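Local coordinates for 3-oxosteroid 1-dehydrogenase (Sterolibacterium denitrificans, PDB 7P18), which probably catalyses the FAD-dependent 1,2-dehydrogenation of 3-oxosteroids, giving the corresponding 3-oxo-Delta(1)-steroids and passing the electrons to an acceptor, at residues A52-N57 / L71-A76; Y115-Q120 / G124-G129; P95-Y100 / P545-G550; D505-V510 / A554-A559. All coordinates share one frame; numbering follows the deposited sequence.

Contact 1. Residues A52-N57 / L71-A76; sequences AVWIPN and LTYLKA. With FAD (flavin-adenine dinucleotide), chain C.
The six-membered ring of Trp54 meets Tyr73 and Leu74 of helix 67-78. Trp54 CZ2 lies 3.6 Å from Tyr73 CE2, and the two rings come together rim to rim, neither covering the other, with their planes turned 36° apart. Next to this pair, Trp54 CZ3 touches the methyl Leu74 CD2 at 3.8 Å. Trp54 has CG anti to its own backbone N (chi1 -175°), which carries the indole out from strand 53-54 to the helix, and Pro56 CG rests over one face near the rim, 3.3 Å above the plane. The short strand pairs antiparallel with strand 131-138 and leads directly from the flavin: Ala52 N gives a hydrogen bond to FAD O4 at 3.1 Å, and FAD N3 gives one back to Ala52 O, also at 3.1 Å, so the backbone of Ala52 grips the pyrimidine edge of the isoalloxazine. Both aromatic side chains have polar anchors further out, Trp54 NE1 bonding to Asp117 OD1 and Tyr73 OH to Pro537 O. An alanine at Trp54 would remove the indole, which would probably open a gap beside Tyr73 and Leu74 and leave Asp117 OD1 without this donor.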
# COMPACT_ATOMS: atom_id res chain seq x y z
N ALA A 52 0.16 4.67 -6.12
CA ALA A 52 1.52 4.91 -6.63
C ALA A 52 2.10 3.61 -7.19
O ALA A 52 1.82 2.54 -6.61
CB ALA A 52 2.37 5.46 -5.54
N VAL A 53 2.89 3.72 -8.25
CA VAL A 53 3.65 2.58 -8.85
C VAL A 53 5.11 3.01 -9.01
O VAL A 53 5.38 4.17 -9.37
CB VAL A 53 3.05 2.10 -10.18
CG1 VAL A 53 1.69 1.47 -9.97
CG2 VAL A 53 2.96 3.23 -11.21
N TRP A 54 6.03 2.11 -8.66
CA TRP A 54 7.48 2.41 -8.65
C TRP A 54 8.08 1.90 -9.97
O TRP A 54 8.22 0.69 -10.14
CB TRP A 54 8.15 1.79 -7.43
CG TRP A 54 9.59 2.17 -7.31
CD1 TRP A 54 10.08 3.35 -6.85
CD2 TRP A 54 10.72 1.34 -7.59
NE1 TRP A 54 11.44 3.29 -6.79
CE2 TRP A 54 11.86 2.08 -7.27
CE3 TRP A 54 10.89 0.04 -8.09
CZ2 TRP A 54 13.16 1.60 -7.45
CZ3 TRP A 54 12.16 -0.45 -8.25
CH2 TRP A 54 13.28 0.32 -7.95
N ILE A 55 8.34 2.83 -10.88
CA ILE A 55 8.66 2.52 -12.30
C ILE A 55 10.03 3.12 -12.59
O ILE A 55 10.15 4.25 -13.07
CB ILE A 55 7.58 3.03 -13.28
CG1 ILE A 55 6.16 2.72 -12.83
CG2 ILE A 55 7.86 2.48 -14.68
CD1 ILE A 55 5.78 1.23 -12.89
N PRO A 56 11.11 2.36 -12.39
CA PRO A 56 12.43 2.88 -12.72
C PRO A 56 12.46 3.15 -14.23
O PRO A 56 11.89 2.41 -14.99
CB PRO A 56 13.39 1.78 -12.28
CG PRO A 56 12.56 0.95 -11.30
CD PRO A 56 11.15 0.99 -11.83
N ASN A 57 13.18 4.21 -14.59
CA ASN A 57 13.54 4.53 -16.00
C ASN A 57 12.27 4.76 -16.80
O ASN A 57 12.24 4.44 -18.04
CB ASN A 57 14.41 3.44 -16.60
CG ASN A 57 15.19 3.91 -17.82
OD1 ASN A 57 15.49 5.12 -18.00
ND2 ASN A 57 15.55 2.92 -18.62
N LEU A 71 18.74 -2.11 -11.79
CA LEU A 71 19.09 -3.52 -11.45
C LEU A 71 20.06 -3.52 -10.28
O LEU A 71 19.90 -4.35 -9.37
CB LEU A 71 19.67 -4.25 -12.68
CG LEU A 71 20.08 -5.70 -12.40
CD1 LEU A 71 18.87 -6.55 -12.05
CD2 LEU A 71 20.82 -6.29 -13.60
N THR A 72 21.05 -2.63 -10.25
CA THR A 72 22.00 -2.50 -9.12
C THR A 72 21.21 -2.31 -7.82
O THR A 72 21.45 -3.02 -6.83
CB THR A 72 23.01 -1.39 -9.41
OG1 THR A 72 23.84 -1.86 -10.49
CG2 THR A 72 23.83 -1.05 -8.20
N TYR A 73 20.30 -1.35 -7.83
CA TYR A 73 19.42 -1.03 -6.68
C TYR A 73 18.60 -2.26 -6.27
O TYR A 73 18.61 -2.57 -5.07
CB TYR A 73 18.57 0.16 -7.03
CG TYR A 73 17.73 0.70 -5.90
CD1 TYR A 73 18.31 1.45 -4.89
CD2 TYR A 73 16.37 0.51 -5.86
CE1 TYR A 73 17.55 2.00 -3.86
CE2 TYR A 73 15.60 1.05 -4.85
CZ TYR A 73 16.18 1.83 -3.86
OH TYR A 73 15.41 2.37 -2.84
N LEU A 74 17.90 -2.92 -7.19
CA LEU A 74 17.06 -4.10 -6.84
C LEU A 74 17.92 -5.27 -6.35
O LEU A 74 17.50 -5.97 -5.42
CB LEU A 74 16.14 -4.48 -8.00
CG LEU A 74 14.98 -3.52 -8.24
CD1 LEU A 74 14.09 -4.08 -9.31
CD2 LEU A 74 14.22 -3.30 -6.92
N LYS A 75 19.10 -5.51 -6.93
CA LYS A 75 19.96 -6.61 -6.45
C LYS A 75 20.43 -6.27 -5.04
O LYS A 75 20.41 -7.14 -4.18
CB LYS A 75 21.14 -6.85 -7.41
CG LYS A 75 20.74 -7.55 -8.70
CD LYS A 75 21.91 -7.68 -9.66
CE LYS A 75 22.98 -8.62 -9.14
NZ LYS A 75 22.47 -10.01 -9.13
N ALA A 76 20.79 -5.04 -4.78
CA ALA A 76 21.21 -4.60 -3.44
C ALA A 76 20.04 -4.76 -2.47
O ALA A 76 20.27 -5.23 -1.35
CB ALA A 76 21.72 -3.18 -3.48
PA FAD C . -6.13 -6.16 -3.60
O1A FAD C . -5.94 -4.80 -4.16
O2A FAD C . -6.57 -6.15 -2.16
O5B FAD C . -7.20 -6.90 -4.51
C5B FAD C . -7.56 -8.27 -4.20
C4B FAD C . -9.01 -8.46 -4.51
O4B FAD C . -9.31 -9.88 -4.53
C3B FAD C . -10.00 -7.83 -3.50
O3B FAD C . -10.98 -7.04 -4.16
C2B FAD C . -10.60 -9.05 -2.79
O2B FAD C . -11.88 -8.79 -2.23
C1B FAD C . -10.53 -10.12 -3.88
N9A FAD C . -10.57 -11.50 -3.39
C8A FAD C . -10.08 -12.02 -2.23
N7A FAD C . -10.40 -13.30 -2.07
C5A FAD C . -11.10 -13.63 -3.22
C6A FAD C . -11.69 -14.83 -3.66
N6A FAD C . -11.74 -15.96 -2.95
N1A FAD C . -12.31 -14.81 -4.86
C2A FAD C . -12.31 -13.67 -5.56
N3A FAD C . -11.85 -12.46 -5.22
C4A FAD C . -11.22 -12.53 -4.03
N1 FAD C . 1.07 0.03 -2.36
C2 FAD C . 1.73 0.68 -3.35
O2 FAD C . 2.54 0.08 -4.08
N3 FAD C . 1.51 1.97 -3.61
C4 FAD C . 0.83 2.80 -2.74
O4 FAD C . 0.57 3.94 -3.09
C4X FAD C . 0.14 2.18 -1.66
N5 FAD C . -0.56 2.92 -0.82
C5X FAD C . -1.27 2.28 0.17
C6 FAD C . -2.10 3.04 1.02
C7 FAD C . -2.94 2.43 1.94
C7M FAD C . -3.85 3.27 2.83
C8 FAD C . -3.01 1.03 1.98
C8M FAD C . -3.95 0.34 2.96
C9 FAD C . -2.14 0.28 1.22
C9A FAD C . -1.30 0.87 0.26
N10 FAD C . -0.42 0.13 -0.55
C10 FAD C . 0.30 0.75 -1.56
C1' FAD C . -0.45 -1.34 -0.54
C2' FAD C . -1.36 -1.85 -1.68
O2' FAD C . -2.67 -1.27 -1.64
C3' FAD C . -1.49 -3.38 -1.70
O3' FAD C . -0.25 -4.02 -1.40
C4' FAD C . -2.05 -3.85 -3.03
O4' FAD C . -3.27 -3.15 -3.26
C5' FAD C . -2.29 -5.35 -3.10
O5' FAD C . -2.92 -5.59 -4.38
P FAD C . -3.54 -7.01 -4.70
O1P FAD C . -4.09 -6.82 -6.05
O2P FAD C . -2.65 -8.12 -4.36
O3P FAD C . -4.81 -7.09 -3.67

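Contact 2. Residues Y115-Q120 / G124-G129. With ANB (androsta-1,4-diene-3,17-dione), chain D.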
# COMPACT_ATOMS: atom_id res chain seq x y z
N TYR A 115 9.80 12.67 -5.12
CA TYR A 115 9.55 11.57 -4.15
C TYR A 115 10.76 10.64 -4.20
O TYR A 115 10.87 9.87 -5.14
CB TYR A 115 8.28 10.82 -4.50
CG TYR A 115 7.59 10.16 -3.34
CD1 TYR A 115 8.28 9.60 -2.26
CD2 TYR A 115 6.21 10.08 -3.34
CE1 TYR A 115 7.60 9.02 -1.19
CE2 TYR A 115 5.52 9.53 -2.27
CZ TYR A 115 6.21 8.98 -1.22
OH TYR A 115 5.45 8.46 -0.21
N PRO A 116 11.69 10.67 -3.23
CA PRO A 116 12.90 9.87 -3.31
C PRO A 116 12.65 8.38 -3.12
O PRO A 116 11.70 8.00 -2.42
CB PRO A 116 13.77 10.37 -2.15
CG PRO A 116 13.09 11.65 -1.73
CD PRO A 116 11.64 11.44 -1.99
N ASP A 117 13.49 7.56 -3.77
CA ASP A 117 13.56 6.11 -3.46
C ASP A 117 13.80 5.92 -1.95
O ASP A 117 14.42 6.78 -1.30
CB ASP A 117 14.65 5.44 -4.28
CG ASP A 117 14.33 5.33 -5.76
OD1 ASP A 117 13.14 5.52 -6.13
OD2 ASP A 117 15.26 5.05 -6.51
N TYR A 118 13.33 4.81 -1.39
CA TYR A 118 13.35 4.63 0.09
C TYR A 118 14.74 4.36 0.65
O TYR A 118 14.91 4.48 1.86
CB TYR A 118 12.33 3.56 0.47
CG TYR A 118 10.89 4.03 0.43
CD1 TYR A 118 10.49 5.25 -0.13
CD2 TYR A 118 9.89 3.23 0.96
CE1 TYR A 118 9.16 5.63 -0.18
CE2 TYR A 118 8.57 3.61 0.94
CZ TYR A 118 8.20 4.82 0.39
OH TYR A 118 6.86 5.14 0.38
N TYR A 119 15.68 3.84 -0.13
CA TYR A 119 16.99 3.39 0.37
C TYR A 119 18.09 4.24 -0.28
O TYR A 119 18.75 3.80 -1.23
CB TYR A 119 17.22 1.90 0.09
CG TYR A 119 16.17 0.95 0.60
CD1 TYR A 119 15.78 0.91 1.94
CD2 TYR A 119 15.57 0.06 -0.26
CE1 TYR A 119 14.79 0.02 2.37
CE2 TYR A 119 14.60 -0.83 0.17
CZ TYR A 119 14.25 -0.89 1.50
OH TYR A 119 13.30 -1.79 1.88
N GLN A 120 18.24 5.48 0.18
CA GLN A 120 19.17 6.43 -0.47
C GLN A 120 20.62 5.93 -0.27
O GLN A 120 21.49 6.34 -1.07
CB GLN A 120 18.98 7.83 0.10
CG GLN A 120 17.69 8.48 -0.36
CD GLN A 120 17.63 8.72 -1.85
OE1 GLN A 120 18.53 9.32 -2.41
NE2 GLN A 120 16.58 8.21 -2.50
N GLY A 124 22.57 2.88 -6.90
CA GLY A 124 21.54 2.90 -7.94
C GLY A 124 20.22 3.56 -7.52
O GLY A 124 19.27 3.53 -8.33
N ALA A 125 20.18 4.14 -6.34
CA ALA A 125 19.03 4.90 -5.80
C ALA A 125 18.86 6.19 -6.59
O ALA A 125 19.86 6.71 -7.06
CB ALA A 125 19.24 5.22 -4.36
N LYS A 126 17.63 6.66 -6.72
CA LYS A 126 17.33 7.97 -7.35
C LYS A 126 16.65 8.86 -6.32
O LYS A 126 15.95 8.40 -5.40
CB LYS A 126 16.53 7.73 -8.62
CG LYS A 126 17.32 7.06 -9.73
CD LYS A 126 18.41 7.97 -10.34
CE LYS A 126 19.40 7.16 -11.15
NZ LYS A 126 20.36 8.04 -11.88
N PRO A 127 16.86 10.19 -6.46
CA PRO A 127 16.27 11.17 -5.55
C PRO A 127 14.82 11.59 -5.85
O PRO A 127 14.25 12.37 -5.11
CB PRO A 127 17.25 12.34 -5.70
CG PRO A 127 17.68 12.26 -7.13
CD PRO A 127 17.82 10.78 -7.42
N GLY A 128 14.25 11.07 -6.94
CA GLY A 128 12.85 11.33 -7.32
C GLY A 128 12.53 10.70 -8.64
O GLY A 128 13.45 10.21 -9.30
N GLY A 129 11.26 10.65 -8.99
CA GLY A 129 10.85 10.45 -10.38
C GLY A 129 10.57 9.00 -10.74
O GLY A 129 9.90 8.81 -11.75
C1 ANB D . 1.78 4.42 0.70
C10 ANB D . 1.97 5.83 0.25
C11 ANB D . -0.09 6.61 1.66
C12 ANB D . -1.26 7.59 1.81
C13 ANB D . -0.84 9.00 1.44
C14 ANB D . -0.36 8.97 -0.02
C15 ANB D . -0.29 10.46 -0.41
C16 ANB D . -1.49 11.09 0.33
C17 ANB D . -1.92 10.07 1.36
C18 ANB D . 0.20 9.58 2.43
C19 ANB D . 3.04 6.46 1.18
C2 ANB D . 2.45 3.37 0.20
C3 ANB D . 3.20 3.50 -1.04
C4 ANB D . 2.98 4.75 -1.76
C5 ANB D . 2.49 5.85 -1.18
C6 ANB D . 2.51 7.17 -1.89
C7 ANB D . 1.24 7.98 -1.71
C8 ANB D . 0.85 8.08 -0.24
C9 ANB D . 0.62 6.65 0.29
O1 ANB D . 3.94 2.60 -1.47
O2 ANB D . -2.94 10.12 2.00
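Three hydrogen bonds join Asp117 and Gln120 to Lys126 across this turn of the chain. Asp117 N donates to Lys126 O at 3.1 Å, nearly in line with the carbonyl, and in return Lys126 N donates to Asp117 OD2 at 2.9 Å, approaching from 46° above the carboxylate plane. Gln120 NE2 supplies the third, reaching the same Lys126 O at 3.0 Å from above the carbonyl plane. With a bend at chi2 (-64°) the Gln120 chain folds back on its own segment, and NE2 also donates to Asp117 O at 2.9 Å; both acceptors lie in the amide plane, which fixes the rotation of the group. Asp117 OD2 further forms a salt bridge with Arg130.

The two segments are the limbs of a loop between strands 109-111 and 131-138, folded back on itself beside the steroid pocket. Tyr115 borders that pocket: its OH stands 3.4 Å from the methyl C19 of the bound androstadienedione and is hydrogen-bonded to Tyr467 OH.

Weaker contacts complete the pairing. Gly128 CA points a hydrogen almost straight at Tyr115 O, 3.3 Å away, and Pro116 CA makes a more bent approach to Pro127 O. The methyl Ala125 CB sits 3.5 Å from Tyr119 O, while its other neighbours include Tyr73 of helix 67-78.

Contact 3. Residues P95-Y100 / P545-G550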
# COMPACT_ATOMS: atom_id res chain seq x y z
N PRO A 95 8.02 -0.01 -17.23
CA PRO A 95 7.78 1.15 -18.09
C PRO A 95 6.80 0.88 -19.23
O PRO A 95 6.02 1.80 -19.62
CB PRO A 95 9.18 1.52 -18.66
CG PRO A 95 10.17 0.78 -17.76
CD PRO A 95 9.45 -0.38 -17.13
N GLN A 96 6.83 -0.33 -19.76
CA GLN A 96 5.94 -0.72 -20.88
C GLN A 96 4.49 -0.78 -20.40
O GLN A 96 3.59 -0.31 -21.14
CB GLN A 96 6.38 -2.05 -21.47
CG GLN A 96 7.74 -2.01 -22.16
CD GLN A 96 8.04 -3.37 -22.74
OE1 GLN A 96 7.37 -4.34 -22.42
NE2 GLN A 96 9.09 -3.46 -23.52
N MET A 97 4.29 -1.25 -19.17
CA MET A 97 2.94 -1.36 -18.54
C MET A 97 2.37 0.05 -18.35
O MET A 97 1.24 0.26 -18.75
CB MET A 97 3.00 -2.17 -17.24
CG MET A 97 1.65 -2.21 -16.46
SD MET A 97 1.43 -0.75 -15.44
CE MET A 97 2.71 -0.92 -14.21
N VAL A 98 3.14 1.02 -17.85
CA VAL A 98 2.61 2.40 -17.68
C VAL A 98 2.37 3.06 -19.04
O VAL A 98 1.34 3.76 -19.19
CB VAL A 98 3.48 3.23 -16.75
CG1 VAL A 98 3.15 4.71 -16.76
CG2 VAL A 98 3.35 2.67 -15.33
N GLU A 99 3.26 2.88 -20.01
CA GLU A 99 3.01 3.48 -21.35
C GLU A 99 1.74 2.89 -21.95
O GLU A 99 1.02 3.64 -22.62
CB GLU A 99 4.18 3.23 -22.32
CG GLU A 99 5.35 4.12 -22.04
CD GLU A 99 6.47 3.98 -23.07
OE1 GLU A 99 6.18 3.73 -24.25
OE2 GLU A 99 7.60 4.17 -22.69
N TYR A 100 1.49 1.61 -21.71
CA TYR A 100 0.29 0.89 -22.18
C TYR A 100 -0.95 1.52 -21.56
O TYR A 100 -1.90 1.80 -22.31
CB TYR A 100 0.35 -0.61 -21.87
CG TYR A 100 -0.98 -1.31 -21.96
CD1 TYR A 100 -1.64 -1.48 -23.16
CD2 TYR A 100 -1.62 -1.77 -20.81
CE1 TYR A 100 -2.90 -2.06 -23.24
CE2 TYR A 100 -2.87 -2.36 -20.87
CZ TYR A 100 -3.51 -2.53 -22.08
OH TYR A 100 -4.74 -3.14 -22.09
N PRO A 545 4.73 -3.89 -8.97
CA PRO A 545 4.83 -5.33 -9.22
C PRO A 545 3.50 -5.99 -9.57
O PRO A 545 3.49 -6.84 -10.45
CB PRO A 545 5.46 -5.86 -7.94
CG PRO A 545 6.36 -4.70 -7.50
CD PRO A 545 5.45 -3.51 -7.74
N ALA A 546 2.41 -5.61 -8.90
CA ALA A 546 1.08 -6.24 -9.15
C ALA A 546 0.71 -6.00 -10.61
O ALA A 546 0.39 -6.96 -11.34
CB ALA A 546 0.02 -5.70 -8.20
N MET A 547 0.76 -4.76 -11.04
CA MET A 547 0.37 -4.40 -12.41
C MET A 547 1.40 -4.90 -13.43
O MET A 547 0.97 -5.31 -14.52
CB MET A 547 0.06 -2.90 -12.54
CG MET A 547 -1.39 -2.58 -11.98
SD MET A 547 -2.14 -1.13 -12.60
CE MET A 547 -0.91 0.12 -12.24
N THR A 548 2.69 -4.89 -13.12
CA THR A 548 3.74 -5.24 -14.12
C THR A 548 3.66 -6.76 -14.38
O THR A 548 3.65 -7.16 -15.53
CB THR A 548 5.13 -4.79 -13.68
OG1 THR A 548 5.16 -3.37 -13.55
CG2 THR A 548 6.18 -5.29 -14.67
N PHE A 549 3.52 -7.59 -13.35
CA PHE A 549 3.40 -9.04 -13.54
C PHE A 549 2.01 -9.39 -14.11
O PHE A 549 1.91 -10.38 -14.83
CB PHE A 549 3.90 -9.81 -12.32
CG PHE A 549 5.40 -9.79 -12.22
CD1 PHE A 549 6.19 -10.51 -13.12
CD2 PHE A 549 6.05 -8.95 -11.33
CE1 PHE A 549 7.57 -10.45 -13.06
CE2 PHE A 549 7.43 -8.87 -11.30
CZ PHE A 549 8.19 -9.61 -12.16
N GLY A 550 0.98 -8.57 -13.86
CA GLY A 550 -0.32 -8.74 -14.52
C GLY A 550 -0.18 -8.59 -16.02
O GLY A 550 -0.68 -9.45 -16.77
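With CG anti to its backbone N (chi1 175°) and bends at chi2 and chi3, the Met97 side chain leaves helix 84-104 and hooks its terminal methyl against helix 543-559, where it meets Met547 and Thr548. This is helix-to-helix packing inside the FAD-binding fold, joining two helices that lie far apart in the sequence, and all three touching residues are buried. Met97 CE presses on Met547 CB at 3.7 Å, and the sulfur just behind it, Met97 SD, is 3.9 Å from the same carbon. The two methionine side chains cross at about a right angle, and the methyl Met547 CE lies 4.1 Å from Met97 SD. Nearer the backbone, Met97 CG lies against the carbonyl Met547 O at 3.7 Å. An alanine in place of Met97 would lack the sulfur and methyl, and the consequence would probably be a gap between the helices, with Met547 CB and Thr548 OG1 losing this neighbour. Leu21 of helix 17-28 touches both methionines, and Phe551 adds a further neighbour to Met97. Thr548 has OG1 beside its backbone N (chi1 -61°), where the hydroxyl is hydrogen-bonded to Gly544 O one turn earlier; Met97 CE touches this same OG1 at 3.5 Å.

Contact 4. Residues D505-V510 / A554-A559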
# COMPACT_ATOMS: atom_id res chain seq x y z
N ASP A 505 7.60 -17.37 -11.60
CA ASP A 505 8.73 -17.09 -12.51
C ASP A 505 8.52 -15.70 -13.09
O ASP A 505 7.58 -14.97 -12.68
CB ASP A 505 8.91 -18.18 -13.57
CG ASP A 505 7.82 -18.24 -14.62
OD1 ASP A 505 6.99 -17.30 -14.69
OD2 ASP A 505 7.82 -19.24 -15.41
N LYS A 506 9.38 -15.33 -14.04
CA LYS A 506 9.45 -13.99 -14.65
C LYS A 506 8.18 -13.66 -15.43
O LYS A 506 7.96 -12.49 -15.72
CB LYS A 506 10.68 -13.90 -15.55
CG LYS A 506 10.61 -14.80 -16.77
CD LYS A 506 11.73 -14.60 -17.74
CE LYS A 506 11.60 -15.56 -18.90
NZ LYS A 506 12.86 -15.55 -19.66
N ASP A 507 7.37 -14.65 -15.78
CA ASP A 507 6.14 -14.46 -16.57
C ASP A 507 4.90 -14.70 -15.68
O ASP A 507 3.79 -14.89 -16.23
CB ASP A 507 6.18 -15.36 -17.80
CG ASP A 507 7.26 -14.93 -18.78
OD1 ASP A 507 7.26 -13.74 -19.12
OD2 ASP A 507 8.09 -15.78 -19.14
N ALA A 508 5.09 -14.68 -14.37
CA ALA A 508 4.04 -14.82 -13.33
C ALA A 508 3.46 -16.23 -13.28
O ALA A 508 2.37 -16.41 -12.66
CB ALA A 508 2.98 -13.79 -13.57
N ARG A 509 4.15 -17.23 -13.84
CA ARG A 509 3.66 -18.62 -13.78
C ARG A 509 3.89 -19.14 -12.37
O ARG A 509 5.00 -18.97 -11.81
CB ARG A 509 4.37 -19.50 -14.82
CG ARG A 509 3.97 -19.12 -16.23
CD ARG A 509 4.43 -20.17 -17.25
NE ARG A 509 5.87 -20.17 -17.37
CZ ARG A 509 6.55 -20.92 -18.22
NH1 ARG A 509 5.92 -21.75 -19.04
NH2 ARG A 509 7.87 -20.83 -18.25
N VAL A 510 2.88 -19.79 -11.80
CA VAL A 510 3.08 -20.43 -10.49
C VAL A 510 4.02 -21.63 -10.65
O VAL A 510 3.80 -22.48 -11.54
CB VAL A 510 1.73 -20.80 -9.84
CG1 VAL A 510 1.94 -21.56 -8.55
CG2 VAL A 510 0.89 -19.55 -9.63
N ALA A 554 -0.58 -11.67 -18.95
CA ALA A 554 -1.46 -11.53 -20.13
C ALA A 554 -0.59 -11.72 -21.39
O ALA A 554 -0.98 -12.49 -22.27
CB ALA A 554 -2.14 -10.21 -20.16
N ASN A 555 0.57 -11.09 -21.42
CA ASN A 555 1.50 -11.18 -22.58
C ASN A 555 1.89 -12.64 -22.79
O ASN A 555 1.87 -13.11 -23.96
CB ASN A 555 2.72 -10.28 -22.39
CG ASN A 555 2.45 -8.81 -22.48
OD1 ASN A 555 1.36 -8.37 -22.90
ND2 ASN A 555 3.44 -8.02 -22.08
N HIS A 556 2.20 -13.37 -21.72
CA HIS A 556 2.67 -14.76 -21.82
C HIS A 556 1.54 -15.64 -22.36
O HIS A 556 1.81 -16.51 -23.24
CB HIS A 556 3.21 -15.28 -20.49
CG HIS A 556 3.85 -16.61 -20.63
ND1 HIS A 556 3.17 -17.78 -20.44
CD2 HIS A 556 5.12 -16.95 -21.00
CE1 HIS A 556 3.99 -18.80 -20.64
NE2 HIS A 556 5.21 -18.30 -20.92
N ILE A 557 0.34 -15.44 -21.84
CA ILE A 557 -0.85 -16.24 -22.25
C ILE A 557 -1.10 -16.01 -23.75
O ILE A 557 -1.25 -16.99 -24.47
CB ILE A 557 -2.08 -15.89 -21.40
CG1 ILE A 557 -1.93 -16.27 -19.92
CG2 ILE A 557 -3.32 -16.51 -22.01
CD1 ILE A 557 -3.00 -15.64 -19.04
N ALA A 558 -1.14 -14.77 -24.21
CA ALA A 558 -1.31 -14.43 -25.65
C ALA A 558 -0.16 -15.00 -26.52
O ALA A 558 -0.47 -15.48 -27.64
CB ALA A 558 -1.45 -12.95 -25.82
N ALA A 559 1.09 -14.98 -26.07
CA ALA A 559 2.27 -15.39 -26.88
C ALA A 559 2.27 -16.91 -27.06
O ALA A 559 3.03 -17.38 -27.93
CB ALA A 559 3.55 -14.92 -26.24
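Helix 543-559, in its last turns, packs against a type I beta turn that runs from Asp505 to Ala508 and leads into strand 509-511. His556 projects from the helix into the turn, CG anti to its backbone N (chi1 -172°), and is met by Asp507 and Arg509. Its CD2 lies 3.7 Å from Asp507 CG, with carboxylate and ring planes only 26° apart. Toward the other end of the ring, His556 CE1 touches Arg509 CD at 3.7 Å. The guanidinium carries His556 NE2 over one face, offset toward its rim, and the two planes are turned 49° to each other.

Arg509 is held in place by Asp505: NE donates to the syn lone pair of Asp505 OD2 at 2.9 Å in a salt bridge, with a weak second bond from NH2. The other oxygen, Asp505 OD1, accepts from Asp507 N at 2.9 Å and from Arg509 N at 3.0 Å, the two donors coming from opposite faces of the carboxylate. One aspartate thereby fixes both the turn backbone and the arginine that lies against the histidine. Further out, His556 ND1 is bonded to Tyr522 OH, and Asp507 OD1 forms a salt bridge with Arg552 of the same helix. The bond from Asp507 N to Asp505 OD1 defines an Asx turn, here built into the start of the beta turn.

Contacts 1 and 2 are close neighbours, their centres about 9 Å apart, and contact 1 closes before contact 2 opens; hydrogen bonds from strand 53-54 and from helix 67-78 (Tyr73 OH with Tyr119 N) tie both sides of contact 1 to the loop at the steroid. Contact 3 lies about 13 Å from contact 1, centre to centre, and packs on it through Val53 and Ile55. It spans most of the sequence, with contact 2 nested inside its loop. Contact 4 shares helix 543-559 with contact 3, their segments alternating and their centres about 13 Å apart, and Phe549 touches Lys506 and Ala508. This helix thus connects the cofactor region to the surface turn, about 29 Å from contact 2 between centres.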